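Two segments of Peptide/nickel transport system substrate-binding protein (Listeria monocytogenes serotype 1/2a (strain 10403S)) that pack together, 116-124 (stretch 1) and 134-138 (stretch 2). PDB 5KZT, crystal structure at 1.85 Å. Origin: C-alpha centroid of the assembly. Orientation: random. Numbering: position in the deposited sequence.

Stretch 1 (116-124) LFDAIKNGG
Stretch 2 (134-138) EELGI

A short loop can be anchored to a neighbouring segment with very few bonds, provided that the polar groups of its turn and one well-placed apolar side chain act together. The contact between residues 116-124 and 134-138 of this substrate-binding protein is a compact example, burying 292 Å² summed over both sides.

The first stretch enters as a 3-10 segment, 116-119, and its backbone then reverses in a type II beta turn from Ile120 to Gly123. Lys121 (phi/psi -54/129) and Asn122 (71/-1) occupy the central positions, and the turn is closed by Gly123 N donating to Ile120 O at 2.9 Å. Just before it, Ile120 N bonds to Phe117 O, also at 2.9 Å. A helix starts at Gly123, with Asn122 at the N-cap position. The second stretch leaves a 3-10 segment at Glu135 and passes through Leu136 (-59/143) and Gly137 (-73/52) toward the extended Ile138 (-137/131). The register runs in opposite senses along the two chains: Lys121 CA lies 4.6 Å from Gly137 CA, and Asn122 CA lies 5.3 Å from Leu136 CA.

Leu136 covers the most surface. Its CA-to-CB bond points away from the first stretch, yet the t,p rotamer (chi1 -172°, chi2 63°) brings the end of the side chain back nearer. Leu136 CD1 settles against the turn, 3.7 Å from Ile120 CG2, 3.7 Å from Gly123 CA and 3.6 Å from Lys121 O. The methyl thus meets both apolar carbon and turn backbone. Leu136 CD2 reaches Phe117 CD2 at 4.4 Å, a looser contact made obliquely to the ring. Phe117 has chi1 -70° and chi2 77°, while Ile120 is m,m (-50°, -51°); both direct CA-to-CB toward the second stretch. These buried hydrocarbons exclude water, the usual source of stability in such a cluster.

Asn122 supplies the polar counterpart. Its CA-to-CB bond points toward the second stretch, and with chi1 -65° and chi2 -32° the amide reaches the backbone of Glu135: Asn122 ND2 donates to Glu135 O at 3.0 Å with an almost linear angle of 179°. The side chain makes no capping bond to the helix that follows, its amide instead tying the turn to the other segment.

Gly137 completes the join through its backbone. Gly137 N donates to Lys121 O at 2.9 Å, with a more bent angle of 143°, while Gly137 O lies 3.6 Å from Ile120 CG2. Absence of a side chain permits this closeness, since an ideal CB here would point toward the first stretch and clash with Lys121 CB at 2.7 Å. Lys121 itself sets off sideways and runs fully extended, all four chi angles t, its end leading away from the contact. Gly123 is constrained from within its own stretch, where an ideal CB would fall 1.9 Å from Phe117 O. The general lesson is economical: two directed bonds accompany this register, and one leucine packs beside them.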

# COMPACT_ATOMS: atom_id res chain seq x y z
N LEU A 116 11.31 -7.08 0.03
CA LEU A 116 11.98 -5.83 -0.33
C LEU A 116 13.46 -5.88 0.00
O LEU A 116 14.28 -5.18 -0.62
CB LEU A 116 11.35 -4.64 0.40
CG LEU A 116 9.91 -4.28 0.04
CD1 LEU A 116 9.45 -3.10 0.87
CD2 LEU A 116 9.77 -3.97 -1.44
N PHE A 117 13.82 -6.72 0.97
CA PHE A 117 15.21 -6.87 1.37
C PHE A 117 16.05 -7.74 0.42
O PHE A 117 17.24 -7.90 0.65
CB PHE A 117 15.31 -7.38 2.82
CG PHE A 117 14.89 -6.36 3.82
CD1 PHE A 117 13.55 -6.07 4.04
CD2 PHE A 117 15.84 -5.63 4.50
CE1 PHE A 117 13.17 -5.08 4.93
CE2 PHE A 117 15.48 -4.66 5.40
CZ PHE A 117 14.14 -4.38 5.62
N ASP A 118 15.44 -8.23 -0.66
CA ASP A 118 16.19 -8.79 -1.79
C ASP A 118 17.26 -7.82 -2.32
O ASP A 118 18.25 -8.26 -2.87
CB ASP A 118 15.26 -9.10 -2.97
CG ASP A 118 14.47 -10.38 -2.79
OD1 ASP A 118 14.70 -11.15 -1.82
OD2 ASP A 118 13.60 -10.63 -3.68
N ALA A 119 16.99 -6.52 -2.20
CA ALA A 119 17.95 -5.47 -2.52
C ALA A 119 19.22 -5.48 -1.65
O ALA A 119 20.24 -4.97 -2.08
CB ALA A 119 17.28 -4.11 -2.41
N ILE A 120 19.13 -6.05 -0.43
CA ILE A 120 20.24 -6.09 0.54
C ILE A 120 20.94 -7.44 0.42
O ILE A 120 20.30 -8.48 0.23
CB ILE A 120 19.73 -5.85 1.99
CG1 ILE A 120 18.83 -4.60 2.06
CG2 ILE A 120 20.89 -5.72 2.97
CD1 ILE A 120 19.40 -3.34 1.45
N LYS A 121 22.27 -7.41 0.53
CA LYS A 121 23.09 -8.59 0.39
C LYS A 121 22.58 -9.67 1.35
O LYS A 121 22.38 -9.40 2.54
CB LYS A 121 24.55 -8.28 0.70
CG LYS A 121 25.45 -9.50 0.56
CD LYS A 121 26.92 -9.18 0.78
CE LYS A 121 27.72 -10.46 0.69
NZ LYS A 121 29.15 -10.18 0.99
N ASN A 122 22.36 -10.86 0.81
CA ASN A 122 21.85 -12.03 1.55
C ASN A 122 20.39 -11.99 1.99
O ASN A 122 19.92 -12.93 2.61
CB ASN A 122 22.75 -12.38 2.75
CG ASN A 122 24.14 -12.82 2.33
OD1 ASN A 122 24.30 -13.41 1.27
ND2 ASN A 122 25.14 -12.53 3.15
N GLY A 123 19.67 -10.91 1.70
CA GLY A 123 18.27 -10.81 2.14
C GLY A 123 17.39 -11.97 1.66
O GLY A 123 16.68 -12.59 2.46
N GLY A 124 17.47 -12.26 0.37
CA GLY A 124 16.74 -13.37 -0.23
C GLY A 124 17.01 -14.70 0.45
O GLY A 124 16.09 -15.42 0.83
N GLU A 134 21.69 -12.72 10.91
CA GLU A 134 22.93 -11.97 11.15
C GLU A 134 23.86 -11.82 9.91
O GLU A 134 24.76 -11.00 9.92
CB GLU A 134 23.72 -12.56 12.33
CG GLU A 134 24.35 -13.92 12.09
CD GLU A 134 24.82 -14.58 13.37
OE1 GLU A 134 25.91 -15.20 13.35
OE2 GLU A 134 24.13 -14.49 14.41
N GLU A 135 23.62 -12.58 8.85
CA GLU A 135 24.40 -12.47 7.63
C GLU A 135 23.94 -11.33 6.72
O GLU A 135 24.57 -11.09 5.70
CB GLU A 135 24.43 -13.82 6.90
CG GLU A 135 25.04 -14.92 7.77
CD GLU A 135 25.06 -16.27 7.09
OE1 GLU A 135 25.78 -16.42 6.08
OE2 GLU A 135 24.35 -17.21 7.55
N LEU A 136 22.85 -10.65 7.06
CA LEU A 136 22.30 -9.58 6.23
C LEU A 136 23.34 -8.48 6.02
O LEU A 136 24.12 -8.18 6.94
CB LEU A 136 21.05 -8.99 6.90
CG LEU A 136 20.24 -7.99 6.06
CD1 LEU A 136 19.67 -8.64 4.79
CD2 LEU A 136 19.12 -7.37 6.88
N GLY A 137 23.35 -7.91 4.83
CA GLY A 137 24.30 -6.88 4.47
C GLY A 137 24.08 -5.52 5.09
O GLY A 137 24.02 -4.52 4.39
N ILE A 138 23.96 -5.48 6.41
CA ILE A 138 24.00 -4.24 7.18
C ILE A 138 24.85 -4.48 8.42
O ILE A 138 24.65 -5.48 9.12
CB ILE A 138 22.58 -3.72 7.53
CG1 ILE A 138 22.68 -2.38 8.29
CG2 ILE A 138 21.75 -4.77 8.30
CD1 ILE A 138 21.35 -1.66 8.45